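Local coordinates for protein putative TetR-family transcriptional regulator (Syntrophomonas wolfei subsp. wolfei, PDB 3LWJ) that probably binds DNA as a transcriptional regulator of the TetR family, working as a two-subunit assembly, at residues A[83-86]-A[87-90]; A[95-98]-A[99-102]; A[187-190]-A[191-195]. All coordinates share one frame; numbering follows the deposited sequence.

Contact 1: residues A[83-86]-A[87-90]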
loop_
_atom_site.group_PDB
_atom_site.type_symbol
_atom_site.label_atom_id
_atom_site.label_comp_id
_atom_site.label_asym_id
_atom_site.label_seq_id
_atom_site.Cartn_x
_atom_site.Cartn_y
_atom_site.Cartn_z
ATOM N N LYS A 83 -1.728 -7.944 29.466
ATOM C CA LYS A 83 -2.938 -7.147 29.647
ATOM C C LYS A 83 -2.725 -5.645 29.492
ATOM O O LYS A 83 -3.670 -4.947 29.242
ATOM C CB LYS A 83 -3.625 -7.469 30.992
ATOM C CG LYS A 83 -3.958 -8.956 31.188
ATOM C CD LYS A 83 -5.134 -9.421 30.311
ATOM C CE LYS A 83 -5.166 -10.958 30.156
ATOM N NZ LYS A 83 -6.165 -11.422 29.127
ATOM N N ASP A 84 -1.499 -5.138 29.582
ATOM C CA ASP A 84 -1.262 -3.719 29.316
ATOM C C ASP A 84 -1.558 -3.402 27.829
ATOM O O ASP A 84 -1.002 -4.012 26.924
ATOM C CB ASP A 84 0.179 -3.336 29.678
ATOM C CG ASP A 84 0.428 -1.859 29.543
ATOM O OD1 ASP A 84 0.217 -1.143 30.535
ATOM O OD2 ASP A 84 0.842 -1.403 28.454
ATOM N N LEU A 85 -2.450 -2.444 27.585
ATOM C CA LEU A 85 -2.950 -2.234 26.256
ATOM C C LEU A 85 -1.948 -1.559 25.343
ATOM O O LEU A 85 -1.979 -1.802 24.135
ATOM C CB LEU A 85 -4.257 -1.456 26.288
ATOM C CG LEU A 85 -5.399 -2.088 27.090
ATOM C CD1 LEU A 85 -6.609 -1.192 26.865
ATOM C CD2 LEU A 85 -5.703 -3.572 26.708
ATOM N N TYR A 86 -1.064 -0.740 25.910
ATOM C CA TYR A 86 0.046 -0.133 25.181
ATOM C C TYR A 86 1.103 -1.158 24.798
ATOM O O TYR A 86 1.628 -1.134 23.679
ATOM C CB TYR A 86 0.738 0.997 25.978
ATOM C CG TYR A 86 1.962 1.524 25.244
ATOM C CD1 TYR A 86 1.822 2.343 24.124
ATOM C CD2 TYR A 86 3.242 1.133 25.604
ATOM C CE1 TYR A 86 2.924 2.798 23.422
ATOM C CE2 TYR A 86 4.354 1.585 24.900
ATOM C CZ TYR A 86 4.179 2.423 23.816
ATOM O OH TYR A 86 5.268 2.868 23.116
ATOM N N GLU A 87 1.448 -2.037 25.737
ATOM C CA GLU A 87 2.367 -3.121 25.422
ATOM C C GLU A 87 1.810 -3.940 24.285
ATOM O O GLU A 87 2.543 -4.284 23.341
ATOM C CB GLU A 87 2.611 -4.018 26.630
ATOM C CG GLU A 87 3.781 -4.954 26.442
ATOM C CD GLU A 87 5.135 -4.284 26.635
ATOM O OE1 GLU A 87 5.252 -3.309 27.394
ATOM O OE2 GLU A 87 6.102 -4.756 26.032
ATOM N N ARG A 88 0.515 -4.243 24.355
ATOM C CA ARG A 88 -0.166 -4.952 23.270
ATOM C C ARG A 88 -0.087 -4.207 21.915
ATOM O O ARG A 88 0.135 -4.816 20.858
ATOM C CB ARG A 88 -1.641 -5.147 23.612
ATOM C CG ARG A 88 -1.971 -6.096 24.764
ATOM C CD ARG A 88 -3.470 -6.192 24.910
ATOM N NE ARG A 88 -3.887 -7.186 25.902
ATOM C CZ ARG A 88 -5.130 -7.634 26.026
ATOM N NH1 ARG A 88 -6.098 -7.193 25.229
ATOM N NH2 ARG A 88 -5.408 -8.526 26.957
ATOM N N PHE A 89 -0.284 -2.889 21.964
ATOM C CA PHE A 89 -0.333 -2.050 20.768
ATOM C C PHE A 89 0.940 -2.189 19.959
ATOM O O PHE A 89 0.898 -2.394 18.748
ATOM C CB PHE A 89 -0.549 -0.584 21.176
ATOM C CG PHE A 89 -0.812 0.339 20.033
ATOM C CD1 PHE A 89 -1.972 0.222 19.289
ATOM C CD2 PHE A 89 0.108 1.327 19.694
ATOM C CE1 PHE A 89 -2.214 1.052 18.231
ATOM C CE2 PHE A 89 -0.147 2.182 18.633
ATOM C CZ PHE A 89 -1.309 2.039 17.901
ATOM N N ILE A 90 2.067 -2.105 20.641
ATOM C CA ILE A 90 3.351 -2.260 19.990
ATOM C C ILE A 90 3.626 -3.686 19.602
ATOM O O ILE A 90 3.921 -3.964 18.431
ATOM C CB ILE A 90 4.509 -1.799 20.859
ATOM C CG1 ILE A 90 4.288 -0.352 21.290
ATOM C CG2 ILE A 90 5.768 -1.934 20.092
ATOM C CD1 ILE A 90 3.939 0.615 20.137
#
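K83 meets R88 where the chain turns into helix 85-102: the lysine CD lies 3.5 Å from R88 NH2. The two side chains cross at a slant, and K83 NZ reaches the edge of the guanidinium, in its plane, 3.7 Å from NH2. The closeness of these like charges is probably made tolerable by partners elsewhere: K83 NZ bonds Y79 O and R88 NE bonds E82 O, while the arginine also makes a cation-pi contact with Y79. D84 is the N-cap. With its CG trans to the backbone N (chi1 -175°), OD2 turns back toward the first turn and accepts from E87 N at 2.9 Å, using its anti lone pair, in a nearly straight bond (161°). D84 O takes R88 N at 3.0 Å, and R88 CG passes close beside it. L85 runs alongside R88, pointing the same way; its CD2 sits over one face of the guanidinium, 3.9 Å from NH1. Replacing R88 by an alanine would probably leave E82 O without this donor and Y79 without its cation, and would take away the flat group against which L85 CD2 rests. Y86 O accepts from I90 N at 3.2 Å. The chi1 of 175° at Y86 swings the ring along the helix, where I90 CG1 lies over one face, 4.2 Å from the centroid, in a CH-pi contact. Helix 179-195 of the same chain, through K191 and A194, and L198 of the second subunit pack against Y86. The D84 carboxylate thus takes up the N-H of E87, a first-turn amide with no i-4 carbonyl partner within the helix, and its negative charge is likely to suit the helix dipole, while K83 is tied to the end of helix 56-79 and R88 to the loop before helix 85-102.

Contact 2: residues A[95-98]-A[99-102]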
loop_
_atom_site.group_PDB
_atom_site.type_symbol
_atom_site.label_atom_id
_atom_site.label_comp_id
_atom_site.label_asym_id
_atom_site.label_seq_id
_atom_site.Cartn_x
_atom_site.Cartn_y
_atom_site.Cartn_z
ATOM N N LEU A 95 4.470 -9.124 16.275
ATOM C CA LEU A 95 3.852 -10.423 15.991
ATOM C C LEU A 95 3.332 -10.523 14.590
ATOM O O LEU A 95 3.564 -11.537 13.935
ATOM C CB LEU A 95 2.659 -10.745 16.909
ATOM C CG LEU A 95 2.967 -11.355 18.242
ATOM C CD1 LEU A 95 1.659 -11.614 18.987
ATOM C CD2 LEU A 95 3.820 -12.625 18.077
ATOM N N THR A 96 2.582 -9.511 14.135
ATOM C CA THR A 96 1.991 -9.579 12.812
ATOM C C THR A 96 3.100 -9.659 11.787
ATOM O O THR A 96 3.033 -10.463 10.862
ATOM C CB THR A 96 1.103 -8.356 12.485
ATOM O OG1 THR A 96 0.045 -8.263 13.437
ATOM C CG2 THR A 96 0.553 -8.472 11.083
HETATM N N MSE A 97 4.116 -8.821 11.957
HETATM C CA MSE A 97 5.218 -8.754 10.976
HETATM C C MSE A 97 5.928 -10.137 10.953
HETATM O O MSE A 97 6.379 -10.612 9.889
HETATM C CB MSE A 97 6.231 -7.604 11.271
HETATM C CG MSE A 97 5.875 -6.053 10.854
HETATM SE SE MSE A 97 4.385 -5.969 9.598
HETATM C CE MSE A 97 5.367 -5.761 7.927
ATOM N N GLU A 98 6.011 -10.808 12.101
ATOM C CA GLU A 98 6.619 -12.160 12.127
ATOM C C GLU A 98 5.745 -13.208 11.414
ATOM O O GLU A 98 6.272 -14.123 10.789
ATOM C CB GLU A 98 6.932 -12.649 13.553
ATOM C CG GLU A 98 7.931 -11.796 14.387
ATOM C CD GLU A 98 9.422 -11.956 14.026
ATOM O OE1 GLU A 98 9.766 -12.764 13.109
ATOM O OE2 GLU A 98 10.253 -11.260 14.685
ATOM N N VAL A 99 4.418 -13.099 11.488
ATOM C CA VAL A 99 3.563 -14.033 10.740
ATOM C C VAL A 99 3.821 -13.821 9.238
ATOM O O VAL A 99 3.978 -14.785 8.489
ATOM C CB VAL A 99 2.056 -13.874 11.097
ATOM C CG1 VAL A 99 1.202 -14.761 10.248
ATOM C CG2 VAL A 99 1.804 -14.167 12.570
ATOM N N PHE A 100 3.899 -12.559 8.805
ATOM C CA PHE A 100 4.228 -12.277 7.413
ATOM C C PHE A 100 5.515 -13.032 7.026
ATOM O O PHE A 100 5.522 -13.732 6.022
ATOM C CB PHE A 100 4.426 -10.775 7.147
ATOM C CG PHE A 100 3.179 -9.941 7.214
ATOM C CD1 PHE A 100 1.947 -10.458 6.992
ATOM C CD2 PHE A 100 3.281 -8.586 7.432
ATOM C CE1 PHE A 100 0.807 -9.657 7.018
ATOM C CE2 PHE A 100 2.162 -7.793 7.462
ATOM C CZ PHE A 100 0.911 -8.351 7.255
ATOM N N ALA A 101 6.572 -12.892 7.824
ATOM C CA ALA A 101 7.874 -13.507 7.532
ATOM C C ALA A 101 7.850 -15.054 7.504
ATOM O O ALA A 101 8.590 -15.685 6.730
ATOM C CB ALA A 101 8.940 -13.006 8.517
ATOM N N GLN A 102 7.003 -15.658 8.332
ATOM C CA GLN A 102 6.848 -17.119 8.333
ATOM C C GLN A 102 6.133 -17.618 7.087
ATOM O O GLN A 102 6.281 -18.783 6.735
ATOM C CB GLN A 102 6.097 -17.589 9.582
ATOM C CG GLN A 102 7.004 -17.690 10.820
ATOM C CD GLN A 102 6.250 -17.496 12.131
ATOM O OE1 GLN A 102 5.023 -17.692 12.205
ATOM N NE2 GLN A 102 6.981 -17.091 13.173
#
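Two different placements bring T96 and F100 together: CG2 of T96 is trans to the backbone N (OG1 takes chi1 -59°), whereas the F100 ring is placed beside its own N (chi1 -70°), leaning back toward the previous turn. The two side chains then run together, and CG2 stands over one ring face, 4.2 Å from the centroid, in a CH-pi contact. T96 O lies on a ring face too, 3.7 Å above the plane and offset toward the rim, while accepting from F100 N at 3.1 Å. M97, a selenomethionine, is bent along its chain and reaches the ring obliquely: SE is 4.6 Å from the centroid, a Met-aromatic contact, and CE touches the edge in plane, 3.5 Å from CD2. This is the last part of helix 85-102, whose i to i+4 bonds continue through Q102 N to E98 O. It is packed within the helical bundle of the subunit: F100 meets L168 of helix 153-173, M97 reaches that helix and helix 179-195, and V99 faces helix 56-79. T96 OG1 bonds T92 O, and E98 OE1 forms a salt bridge with K179.

Contact 3: residues A[187-190]-A[191-195]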
loop_
_atom_site.group_PDB
_atom_site.type_symbol
_atom_site.label_atom_id
_atom_site.label_comp_id
_atom_site.label_asym_id
_atom_site.label_seq_id
_atom_site.Cartn_x
_atom_site.Cartn_y
_atom_site.Cartn_z
ATOM N N LEU A 187 7.423 -0.668 14.115
ATOM C CA LEU A 187 7.319 -0.428 15.571
ATOM C C LEU A 187 7.549 1.025 15.919
ATOM O O LEU A 187 6.892 1.580 16.783
ATOM C CB LEU A 187 8.331 -1.282 16.347
ATOM C CG LEU A 187 8.236 -2.788 16.139
ATOM C CD1 LEU A 187 9.392 -3.504 16.930
ATOM C CD2 LEU A 187 6.867 -3.289 16.486
ATOM N N SER A 188 8.483 1.647 15.231
ATOM C CA SER A 188 8.759 3.058 15.480
ATOM C C SER A 188 7.552 3.886 15.150
ATOM O O SER A 188 7.178 4.736 15.929
ATOM C CB SER A 188 9.940 3.557 14.653
ATOM O OG SER A 188 10.199 4.927 14.967
ATOM N N PHE A 189 6.929 3.648 13.980
ATOM C CA PHE A 189 5.732 4.406 13.645
ATOM C C PHE A 189 4.601 4.264 14.695
ATOM O O PHE A 189 3.909 5.268 15.066
ATOM C CB PHE A 189 5.183 3.982 12.271
ATOM C CG PHE A 189 3.727 4.307 12.107
ATOM C CD1 PHE A 189 3.333 5.614 11.910
ATOM C CD2 PHE A 189 2.748 3.331 12.236
ATOM C CE1 PHE A 189 1.994 5.934 11.810
ATOM C CE2 PHE A 189 1.398 3.646 12.082
ATOM C CZ PHE A 189 1.022 4.935 11.885
ATOM N N HIS A 190 4.345 3.034 15.144
ATOM C CA HIS A 190 3.260 2.810 16.134
ATOM C C HIS A 190 3.557 3.466 17.479
ATOM O O HIS A 190 2.645 3.998 18.137
ATOM C CB HIS A 190 2.939 1.330 16.294
ATOM C CG HIS A 190 2.243 0.758 15.107
ATOM N ND1 HIS A 190 2.924 0.195 14.050
ATOM C CD2 HIS A 190 0.935 0.698 14.786
ATOM C CE1 HIS A 190 2.060 -0.206 13.139
ATOM N NE2 HIS A 190 0.847 0.088 13.557
ATOM N N LYS A 191 4.844 3.523 17.844
ATOM C CA LYS A 191 5.270 4.255 19.034
ATOM C C LYS A 191 4.936 5.736 18.913
ATOM O O LYS A 191 4.310 6.320 19.803
ATOM C CB LYS A 191 6.759 4.067 19.327
ATOM C CG LYS A 191 7.303 5.002 20.472
ATOM C CD LYS A 191 8.830 5.312 20.351
ATOM C CE LYS A 191 9.225 6.100 19.062
ATOM N NZ LYS A 191 8.651 7.477 18.937
ATOM N N THR A 192 5.356 6.336 17.814
ATOM C CA THR A 192 5.050 7.749 17.576
ATOM C C THR A 192 3.548 8.019 17.489
ATOM O O THR A 192 3.061 9.044 17.987
ATOM C CB THR A 192 5.703 8.250 16.309
ATOM O OG1 THR A 192 7.123 8.097 16.418
ATOM C CG2 THR A 192 5.399 9.704 16.079
ATOM N N LEU A 193 2.814 7.128 16.838
ATOM C CA LEU A 193 1.346 7.262 16.752
ATOM C C LEU A 193 0.693 7.296 18.137
ATOM O O LEU A 193 -0.246 8.092 18.400
ATOM C CB LEU A 193 0.739 6.118 15.897
ATOM C CG LEU A 193 -0.775 5.890 15.868
ATOM C CD1 LEU A 193 -1.431 7.165 15.409
ATOM C CD2 LEU A 193 -1.195 4.634 14.965
ATOM N N ALA A 194 1.189 6.419 19.002
ATOM C CA ALA A 194 0.767 6.302 20.396
ATOM C C ALA A 194 1.041 7.564 21.222
ATOM O O ALA A 194 0.139 8.103 21.880
ATOM C CB ALA A 194 1.472 5.101 21.033
ATOM N N VAL A 195 2.295 8.023 21.200
ATOM C CA VAL A 195 2.687 9.197 21.997
ATOM C C VAL A 195 2.279 10.532 21.352
ATOM O O VAL A 195 2.185 11.524 22.039
ATOM C CB VAL A 195 4.208 9.200 22.364
ATOM C CG1 VAL A 195 4.530 7.980 23.132
ATOM C CG2 VAL A 195 5.105 9.293 21.117
HETATM O O HOH W 1 8.909 7.361 14.233
#
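From L187 to A194 the backbone is regular alpha-helix, each i to i+4 bond made, with K191, T192, L193 and A194 donating in turn to L187, S188, F189 and H190; the L193 N to F189 O bond is 2.8 Å long. On one flank F189 and L193 lie side by side, pointing the same way. The leucine CB sits over one face of the phenylalanine ring, 4.1 Å above its plane and displaced toward the rim, and L193 CD2 closes on F189 CZ at 3.8 Å. A chi1 of 158° at F189 carries the ring past its neighbour H190, so that CD2 of the phenyl lies over the centre of the imidazole, 3.6 Å above it. The bond of ND1 to V186 O, one turn back, probably helps to set the rotation of that imidazole, and I160 and I163 of helix 153-173 pack against it. Helix 179-195 is the final helix of the chain, and with helix 153-173 it packs against the second subunit, consistent with the C-terminal helical dimer interface of TetR-family regulators. There F189 meets S159, S188 meets P155, and both K191 and T192 meet V151, all of the second subunit. The C-terminal end of the helix joins in as well, V195 O accepting from K149 NZ of the second subunit. On the polar flank one water bridges S188 OG and T192 OG1, at 2.9 Å from each hydroxyl oxygen. K191 bends at its last two torsions, chi3 63° and chi4 64°, which curls its ammonium back over the helix to donate from NZ to T192 OG1 at 3.0 Å, the second partner of that oxygen beside the water.

How the contacts relate
Contacts 1 and 2 lie in that order on helix 85-102, contact 1 at its start and contact 2 at its end, their centres 18 Å apart and their nearest atoms about 6 Å apart. Contact 3 follows much later in the chain, near the end of helix 179-195, with its centre 12 Å from that of contact 1 and 18 Å from that of contact 2. Contacts 1 and 3 touch directly: F89 CE2 packs 3.4 Å from H190 O, and Y86 CE1 lies 3.6 Å from A194 CB. Both reach the second subunit, whereas contact 2 lies deeper in its own subunit, so the start of helix 85-102 adjoins the dimer interface and its end does not.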